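PILD processed protein (Shewanella oneidensis, PDB 4D40) is a type IV pilin that probably assembles, after processing by the prepilin peptidase PilD, into adhesive pilus filaments on the cell surface. Local coordinates at residues 10-15 with 42-47. Numbering follows the deposited sequence.
Sequences QQYLVT and YSFSYT
Tyr12 presents the edge of its ring to a face of Phe44, a T-shaped pair that ties the long helix 2-27 to strand 42-48 of the antiparallel sheet, the helix-on-sheet packing of the type IV pilin fold. The evidence for the T is threefold: ring centroids lie 4.9 Å apart, the planes meet at 75°, and Tyr12 CD2 sits above the middle of the Phe44 ring, 3.6 Å from its plane. The nearest approach in this pair is Tyr12 CD2 to Phe44 CE1, at 3.7 Å. Two torsions bring the rings together: Tyr12 holds CG opposite its backbone N (chi1 -177°), while Phe44 sets CG opposite its carbonyl carbon (chi1 -61°). The far end of the tyrosine is held in place as well, where OH hydrogen-bonds Ala37 N in the segment linking helix and sheet. Replacing Phe44 by an alanine would probably leave the Tyr12 edge without its aromatic face and open a gap between helix and strand. Ala9, one helical turn before Leu13, and Ala59 of the adjacent strand 55-61 also touch the phenylalanine. Leu13 itself is buried and touches Leu72 of strand 72-75 as well. Against Phe44 it uses one branch, reaching the rim of the ring close to its plane, with Leu13 CD2 3.9 Å from Phe44 CD1.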
ATOM      1  N   GLN A  10      -6.921  -1.748   0.720  1.00 20.94           N
ATOM      2  CA  GLN A  10      -6.087  -2.397   1.723  1.00 21.98           C
ATOM      3  C   GLN A  10      -5.651  -3.776   1.247  1.00 24.78           C
ATOM      4  O   GLN A  10      -4.485  -4.145   1.381  1.00 24.65           O
ATOM      5  CB  GLN A  10      -6.831  -2.506   3.055  1.00 19.60           C
ATOM      6  CG  GLN A  10      -6.934  -1.185   3.793  1.00 22.63           C
ATOM      7  CD  GLN A  10      -7.822  -1.238   5.017  1.00 28.26           C
ATOM      8  OE1 GLN A  10      -8.088  -2.306   5.575  1.00 25.50           O
ATOM      9  NE2 GLN A  10      -8.290  -0.071   5.447  1.00 26.03           N
ATOM     10  N   GLN A  11      -6.587  -4.527   0.679  1.00 23.69           N
ATOM     11  CA  GLN A  11      -6.287  -5.871   0.200  1.00 25.15           C
ATOM     12  C   GLN A  11      -5.234  -5.831  -0.894  1.00 25.06           C
ATOM     13  O   GLN A  11      -4.397  -6.722  -0.986  1.00 25.26           O
ATOM     14  CB  GLN A  11      -7.552  -6.550  -0.314  1.00 26.95           C
ATOM     15  CG  GLN A  11      -8.504  -6.983   0.781  1.00 36.94           C
ATOM     16  CD  GLN A  11      -9.781  -7.590   0.230  1.00 53.24           C
ATOM     17  OE1 GLN A  11     -10.609  -6.894  -0.356  1.00 48.61           O
ATOM     18  NE2 GLN A  11      -9.938  -8.895   0.407  1.00 70.34           N
ATOM     19  N   TYR A  12      -5.265  -4.778  -1.705  1.00 23.60           N
ATOM     20  CA  TYR A  12      -4.336  -4.657  -2.819  1.00 22.82           C
ATOM     21  C   TYR A  12      -2.958  -4.261  -2.322  1.00 20.09           C
ATOM     22  O   TYR A  12      -1.952  -4.706  -2.871  1.00 23.57           O
ATOM     23  CB  TYR A  12      -4.847  -3.639  -3.835  1.00 22.63           C
ATOM     24  CG  TYR A  12      -3.981  -3.508  -5.064  1.00 28.65           C
ATOM     25  CD1 TYR A  12      -3.737  -4.596  -5.880  1.00 29.48           C
ATOM     26  CD2 TYR A  12      -3.424  -2.286  -5.420  1.00 28.75           C
ATOM     27  CE1 TYR A  12      -2.954  -4.483  -7.008  1.00 30.48           C
ATOM     28  CE2 TYR A  12      -2.641  -2.165  -6.552  1.00 31.26           C
ATOM     29  CZ  TYR A  12      -2.411  -3.268  -7.342  1.00 29.45           C
ATOM     30  OH  TYR A  12      -1.637  -3.158  -8.474  1.00 31.89           O
ATOM     31  N   LEU A  13      -2.912  -3.416  -1.295  1.00 20.57           N
ATOM     32  CA  LEU A  13      -1.639  -3.067  -0.664  1.00 18.46           C
ATOM     33  C   LEU A  13      -1.000  -4.323  -0.095  1.00 20.26           C
ATOM     34  O   LEU A  13       0.216  -4.495  -0.176  1.00 20.66           O
ATOM     35  CB  LEU A  13      -1.829  -2.025   0.435  1.00 20.44           C
ATOM     36  CG  LEU A  13      -2.274  -0.637  -0.047  1.00 22.74           C
ATOM     37  CD1 LEU A  13      -2.609   0.250   1.134  1.00 22.82           C
ATOM     38  CD2 LEU A  13      -1.200   0.000  -0.884  1.00 21.79           C
ATOM     39  N   VAL A  14      -1.828  -5.204   0.461  1.00 19.54           N
ATOM     40  CA  VAL A  14      -1.321  -6.418   1.101  1.00 19.47           C
ATOM     41  C   VAL A  14      -0.733  -7.375   0.067  1.00 25.02           C
ATOM     42  O   VAL A  14       0.384  -7.856   0.243  1.00 21.54           O
ATOM     43  CB  VAL A  14      -2.428  -7.111   1.928  1.00 21.90           C
ATOM     44  CG1 VAL A  14      -2.048  -8.551   2.301  1.00 22.53           C
ATOM     45  CG2 VAL A  14      -2.699  -6.303   3.184  1.00 24.11           C
ATOM     46  N   THR A  15      -1.451  -7.643  -1.019  1.00 24.14           N
ATOM     47  CA  THR A  15      -0.918  -8.573  -2.012  1.00 23.91           C
ATOM     48  C   THR A  15       0.309  -7.943  -2.679  1.00 23.49           C
ATOM     49  O   THR A  15       1.234  -8.647  -3.088  1.00 22.41           O
ATOM     50  CB  THR A  15      -1.971  -8.980  -3.061  1.00 33.16           C
ATOM     51  OG1 THR A  15      -2.554  -7.817  -3.647  1.00 32.12           O
ATOM     52  CG2 THR A  15      -3.060  -9.817  -2.414  1.00 39.01           C
ATOM     53  N   TYR A  42      -8.658   5.251  -5.841  1.00 23.15           N
ATOM     54  CA  TYR A  42      -7.352   5.321  -5.195  1.00 21.35           C
ATOM     55  C   TYR A  42      -6.216   5.350  -6.201  1.00 21.50           C
ATOM     56  O   TYR A  42      -6.272   4.700  -7.249  1.00 22.52           O
ATOM     57  CB  TYR A  42      -7.127   4.131  -4.244  1.00 19.89           C
ATOM     58  CG  TYR A  42      -7.910   4.211  -2.953  1.00 19.66           C
ATOM     59  CD1 TYR A  42      -7.390   4.859  -1.841  1.00 19.05           C
ATOM     60  CD2 TYR A  42      -9.159   3.627  -2.844  1.00 20.65           C
ATOM     61  CE1 TYR A  42      -8.108   4.943  -0.661  1.00 19.10           C
ATOM     62  CE2 TYR A  42      -9.887   3.704  -1.675  1.00 22.98           C
ATOM     63  CZ  TYR A  42      -9.355   4.356  -0.585  1.00 20.07           C
ATOM     64  OH  TYR A  42     -10.078   4.428   0.579  1.00 22.12           O
ATOM     65  N   SER A  43      -5.179   6.101  -5.849  1.00 20.83           N
ATOM     66  CA  SER A  43      -3.927   6.118  -6.583  1.00 20.93           C
ATOM     67  C   SER A  43      -2.883   5.434  -5.725  1.00 19.15           C
ATOM     68  O   SER A  43      -2.676   5.823  -4.579  1.00 22.71           O
ATOM     69  CB  SER A  43      -3.512   7.550  -6.913  1.00 24.13           C
ATOM     70  OG  SER A  43      -4.511   8.186  -7.680  1.00 26.84           O
ATOM     71  N   PHE A  44      -2.242   4.408  -6.277  1.00 22.15           N
ATOM     72  CA  PHE A  44      -1.282   3.606  -5.515  1.00 17.57           C
ATOM     73  C   PHE A  44       0.159   3.949  -5.878  1.00 21.19           C
ATOM     74  O   PHE A  44       0.469   4.207  -7.044  1.00 24.05           O
ATOM     75  CB  PHE A  44      -1.529   2.118  -5.754  1.00 20.26           C
ATOM     76  CG  PHE A  44      -2.889   1.655  -5.328  1.00 23.82           C
ATOM     77  CD1 PHE A  44      -3.119   1.228  -4.029  1.00 22.52           C
ATOM     78  CD2 PHE A  44      -3.943   1.646  -6.226  1.00 25.31           C
ATOM     79  CE1 PHE A  44      -4.375   0.796  -3.637  1.00 19.12           C
ATOM     80  CE2 PHE A  44      -5.193   1.213  -5.840  1.00 24.56           C
ATOM     81  CZ  PHE A  44      -5.410   0.793  -4.539  1.00 21.05           C
ATOM     82  N   SER A  45       1.035   3.952  -4.876  1.00 21.05           N
ATOM     83  CA  SER A  45       2.443   4.234  -5.101  1.00 20.48           C
ATOM     84  C   SER A  45       3.326   3.310  -4.275  1.00 22.45           C
ATOM     85  O   SER A  45       2.928   2.849  -3.208  1.00 19.15           O
ATOM     86  CB  SER A  45       2.763   5.697  -4.763  1.00 24.05           C
ATOM     87  OG  SER A  45       2.536   5.975  -3.385  1.00 26.33           O
ATOM     88  N   TYR A  46       4.512   3.043  -4.809  1.00 19.55           N
ATOM     89  CA  TYR A  46       5.555   2.277  -4.138  1.00 18.77           C
ATOM     90  C   TYR A  46       6.805   3.136  -4.052  1.00 21.04           C
ATOM     91  O   TYR A  46       7.296   3.618  -5.079  1.00 21.54           O
ATOM     92  CB  TYR A  46       5.850   0.991  -4.903  1.00 20.56           C
ATOM     93  CG  TYR A  46       7.143   0.307  -4.521  1.00 19.82           C
ATOM     94  CD1 TYR A  46       7.250  -0.366  -3.323  1.00 17.35           C
ATOM     95  CD2 TYR A  46       8.244   0.309  -5.376  1.00 20.02           C
ATOM     96  CE1 TYR A  46       8.426  -1.015  -2.965  1.00 18.68           C
ATOM     97  CE2 TYR A  46       9.428  -0.348  -5.028  1.00 20.43           C
ATOM     98  CZ  TYR A  46       9.501  -1.005  -3.814  1.00 17.97           C
ATOM     99  OH  TYR A  46      10.657  -1.661  -3.441  1.00 21.59           O
ATOM    100  N   THR A  47       7.302   3.333  -2.834  1.00 18.72           N
ATOM    101  CA  THR A  47       8.504   4.132  -2.586  1.00 19.28           C
ATOM    102  C   THR A  47       9.513   3.327  -1.780  1.00 24.29           C
ATOM    103  O   THR A  47       9.366   3.190  -0.564  1.00 20.36           O
ATOM    104  CB  THR A  47       8.175   5.431  -1.824  1.00 18.91           C
ATOM    105  OG1 THR A  47       7.159   6.153  -2.529  1.00 22.80           O
ATOM    106  CG2 THR A  47       9.399   6.317  -1.698  1.00 22.85           C
TER